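Local atomic coordinates of probable porin (Pseudomonas aeruginosa, PDB entry 4FT6), a protein that probably forms a channel through the outer membrane of Pseudomonas aeruginosa and lets small solutes pass, as a porin of the OprD family. Residues A[258-262]-A[263-267]; A[285-289]-A[290-294]. All coordinates share one frame; numbering follows the deposited sequence.

Contact 1: A[258-262]-A[263-267]; sequences SATRG and GHSLG. With C8E ((hydroxyethyloxy)tri(ethyloxy)octane), chain B.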
# COMPACT_ATOMS: atom_id res chain seq x y z
N SER A 258 14.13 3.61 14.33
CA SER A 258 14.93 2.65 13.59
C SER A 258 16.38 3.04 13.69
O SER A 258 16.72 4.22 13.63
CB SER A 258 14.50 2.62 12.12
OG SER A 258 15.21 1.63 11.41
N ALA A 259 17.23 2.04 13.86
CA ALA A 259 18.67 2.26 13.94
C ALA A 259 19.34 1.26 13.01
O ALA A 259 19.00 0.07 13.01
CB ALA A 259 19.17 2.09 15.36
N THR A 260 20.28 1.74 12.20
CA THR A 260 20.97 0.89 11.24
C THR A 260 22.46 1.15 11.22
O THR A 260 22.91 2.30 11.12
CB THR A 260 20.44 1.10 9.83
OG1 THR A 260 19.04 0.78 9.81
CG2 THR A 260 21.21 0.22 8.83
N ARG A 261 23.24 0.08 11.30
CA ARG A 261 24.69 0.20 11.22
C ARG A 261 25.23 -1.08 10.60
O ARG A 261 24.79 -2.18 10.95
CB ARG A 261 25.28 0.42 12.62
CG ARG A 261 26.72 0.94 12.62
CD ARG A 261 27.46 0.60 13.91
NE ARG A 261 28.41 -0.50 13.74
CZ ARG A 261 28.52 -1.54 14.57
NH1 ARG A 261 27.74 -1.64 15.64
NH2 ARG A 261 29.42 -2.49 14.34
N GLY A 262 26.17 -0.93 9.67
CA GLY A 262 26.84 -2.06 9.05
C GLY A 262 25.93 -3.15 8.51
O GLY A 262 26.22 -4.33 8.68
N GLY A 263 24.82 -2.75 7.88
CA GLY A 263 23.92 -3.72 7.28
C GLY A 263 22.83 -4.24 8.18
O GLY A 263 21.80 -4.72 7.70
N HIS A 264 23.04 -4.18 9.50
CA HIS A 264 22.02 -4.62 10.45
C HIS A 264 21.06 -3.46 10.73
O HIS A 264 21.50 -2.32 10.91
CB HIS A 264 22.63 -5.05 11.77
CG HIS A 264 23.54 -6.24 11.68
ND1 HIS A 264 23.13 -7.51 12.02
CD2 HIS A 264 24.85 -6.34 11.34
CE1 HIS A 264 24.14 -8.35 11.87
NE2 HIS A 264 25.19 -7.67 11.47
N SER A 265 19.77 -3.76 10.81
CA SER A 265 18.80 -2.78 11.27
C SER A 265 17.93 -3.36 12.38
O SER A 265 17.45 -4.50 12.28
CB SER A 265 17.91 -2.29 10.12
OG SER A 265 18.70 -1.79 9.06
N LEU A 266 17.72 -2.59 13.43
CA LEU A 266 16.74 -2.96 14.43
C LEU A 266 15.75 -1.81 14.55
O LEU A 266 16.11 -0.65 14.37
CB LEU A 266 17.42 -3.20 15.78
CG LEU A 266 16.51 -3.82 16.84
CD1 LEU A 266 16.01 -5.20 16.40
CD2 LEU A 266 17.21 -3.88 18.20
N GLY A 267 14.51 -2.14 14.85
CA GLY A 267 13.48 -1.13 14.90
C GLY A 267 12.33 -1.54 15.78
O GLY A 267 11.89 -2.70 15.74
C1 C8E B . 20.61 -12.46 9.72
C2 C8E B . 22.00 -12.34 9.10
C3 C8E B . 23.01 -11.65 10.01
C4 C8E B . 24.40 -11.56 9.37
C5 C8E B . 25.46 -11.14 10.39
C6 C8E B . 26.88 -11.17 9.85
C7 C8E B . 27.90 -10.62 10.85
C8 C8E B . 27.90 -9.09 10.87
O9 C8E B . 28.40 -8.55 12.08
C10 C8E B . 29.62 -7.89 11.88
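Thr260 OG1 and Ser265 OG form a hydrogen bond of 2.7 Å across the hairpin, and either hydroxyl could be the donor. Both oxygens stand anti to their own carbonyl carbons, with chi1 near -60° in each. This brings them together over a non-hydrogen-bonded pair. Beside this pair the backbones are joined in both directions. Ala259 N gives a bond of 3.0 Å to Leu266 O, and Leu266 N returns one of 3.0 Å to Ala259 O. Nearer the turn, Arg261 N binds His264 O at 3.0 Å. The return bond from His264 N to Arg261 O closes a type I' turn from Arg261 to His264. Gly262 and Gly263 fill its two corners, both with positive phi. This is a two-residue beta hairpin, and its strands run antiparallel at 167°. Such tight turns join neighbouring strands at the periplasmic end of porin barrels, which is probably the end where this one lies. Ala259, Arg261, His264 and Leu266 direct their side chains to one face of the sheet. Ser258, Thr260 and Ser265 take the other. On the first face the His264 ring meets a bound detergent molecule, consistent with that face being the outer one. His264 NE2 gives a weak bond of 3.4 Å to O9 of the detergent. C8 of the detergent lies at the ring edge, in the ring plane. Farther along the alkyl chain, C5 of the detergent is 3.4 Å from His264 CE1. The ring of Tyr312, on strand 304-313, also meets the histidine, their planes inclined at about 50°.

Contact 2: A[285-289]-A[290-294]; sequences TSTPL and VNDIQ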
# COMPACT_ATOMS: atom_id res chain seq x y z
N THR A 285 -7.41 -0.37 0.21
CA THR A 285 -6.25 0.50 0.19
C THR A 285 -5.26 0.06 1.27
O THR A 285 -5.62 -0.70 2.18
CB THR A 285 -6.70 1.96 0.43
OG1 THR A 285 -5.83 2.86 -0.25
CG2 THR A 285 -6.76 2.28 1.91
N SER A 286 -4.02 0.53 1.18
CA SER A 286 -3.03 0.26 2.22
C SER A 286 -3.00 1.46 3.18
O SER A 286 -3.70 2.44 2.95
CB SER A 286 -1.65 0.05 1.60
OG SER A 286 -1.16 -1.24 1.90
N THR A 287 -2.20 1.37 4.24
CA THR A 287 -2.03 2.49 5.18
C THR A 287 -0.58 2.65 5.56
O THR A 287 0.21 1.72 5.41
CB THR A 287 -2.86 2.31 6.47
OG1 THR A 287 -2.37 1.19 7.21
CG2 THR A 287 -4.35 2.15 6.14
N PRO A 288 -0.20 3.84 6.05
CA PRO A 288 1.19 3.96 6.49
C PRO A 288 1.38 3.53 7.95
O PRO A 288 2.46 3.81 8.49
CB PRO A 288 1.46 5.45 6.38
CG PRO A 288 0.07 6.09 6.65
CD PRO A 288 -0.90 5.14 5.97
N LEU A 289 0.38 2.91 8.57
CA LEU A 289 0.55 2.44 9.97
C LEU A 289 1.68 1.43 10.04
O LEU A 289 1.84 0.60 9.14
CB LEU A 289 -0.73 1.82 10.53
CG LEU A 289 -2.01 2.65 10.40
CD1 LEU A 289 -3.21 1.86 10.91
CD2 LEU A 289 -1.88 3.96 11.13
N VAL A 290 2.48 1.51 11.11
CA VAL A 290 3.68 0.68 11.24
C VAL A 290 3.40 -0.82 11.28
O VAL A 290 4.18 -1.62 10.76
CB VAL A 290 4.54 1.11 12.46
CG1 VAL A 290 3.79 0.83 13.79
CG2 VAL A 290 5.93 0.44 12.41
N ASN A 291 2.28 -1.21 11.90
CA ASN A 291 1.87 -2.61 11.94
C ASN A 291 0.96 -3.01 10.79
O ASN A 291 0.22 -3.99 10.92
CB ASN A 291 1.16 -2.94 13.25
CG ASN A 291 2.12 -3.24 14.37
OD1 ASN A 291 3.29 -3.55 14.13
ND2 ASN A 291 1.63 -3.16 15.60
N ASP A 292 0.99 -2.26 9.69
CA ASP A 292 0.26 -2.71 8.51
C ASP A 292 1.18 -3.68 7.80
O ASP A 292 1.99 -3.29 6.96
CB ASP A 292 -0.11 -1.55 7.59
CG ASP A 292 -1.06 -1.97 6.48
OD1 ASP A 292 -1.07 -3.17 6.11
OD2 ASP A 292 -1.80 -1.09 5.98
N ILE A 293 1.09 -4.94 8.17
CA ILE A 293 2.08 -5.91 7.72
C ILE A 293 1.44 -6.99 6.85
O ILE A 293 0.38 -6.77 6.29
CB ILE A 293 2.92 -6.47 8.91
CG1 ILE A 293 2.02 -7.22 9.88
CG2 ILE A 293 3.65 -5.34 9.63
CD1 ILE A 293 2.72 -7.66 11.10
N GLN A 294 2.08 -8.15 6.75
CA GLN A 294 1.78 -9.08 5.66
C GLN A 294 0.32 -9.53 5.55
O GLN A 294 -0.25 -9.46 4.47
CB GLN A 294 2.73 -10.29 5.69
CG GLN A 294 2.74 -11.10 4.39
CD GLN A 294 3.76 -12.21 4.39
OE1 GLN A 294 4.80 -12.11 5.06
NE2 GLN A 294 3.48 -13.28 3.65
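Asp292 reaches back past the turn and lays one carboxylate oxygen against Thr287. Its CG stands anti to the backbone N, chi1 -171°, and this sends the carboxylate toward the threonine. OD2 of Asp292 is gripped twice. Thr287 OG1 donates a bond of 2.7 Å to Asp292 OD2, on the anti side and 17° out of the carboxylate plane. Thr287 N adds a weak bond of 3.0 Å to the same Asp292 OD2. The two side chains cross at about a right angle. Asp292 is the last residue of a type I turn that starts at Leu289. Asp292 N binds Leu289 O at 3.0 Å. Within the turn, the side-chain amide of Asn291 bonds to Ser305 and Gln307; farther back, Thr285 OG1 bonds to Leu125 O. These bonds link the segment to strand 304-313 of the barrel and to the short strand 124-125. The aspartate ties the type I turn to Thr287, in a long loop that comes near the centre of the chain, a position consistent with the inward-folded loops that narrow the pore in OprD-family channels.

Along the chain the two contacts follow in series, without nesting or crossing. Contact 1 comes first and closes the tight hairpin between strands 249-261 and 264-274. Strand 264-274 then runs along the barrel wall and leads into the long loop before strand 304-313. Contact 2 closes a turn within that loop, and the centre of this contact lies about 7 Å from the centre of the chain. The centres of the two contacts are 21 Å apart and their nearest atoms about 7 Å, with no touch. Contact 1 thus belongs to the wall at one end of strand 264-274. Contact 2 belongs to the loop beyond its other end, which packs against several barrel strands and the segment around Leu125.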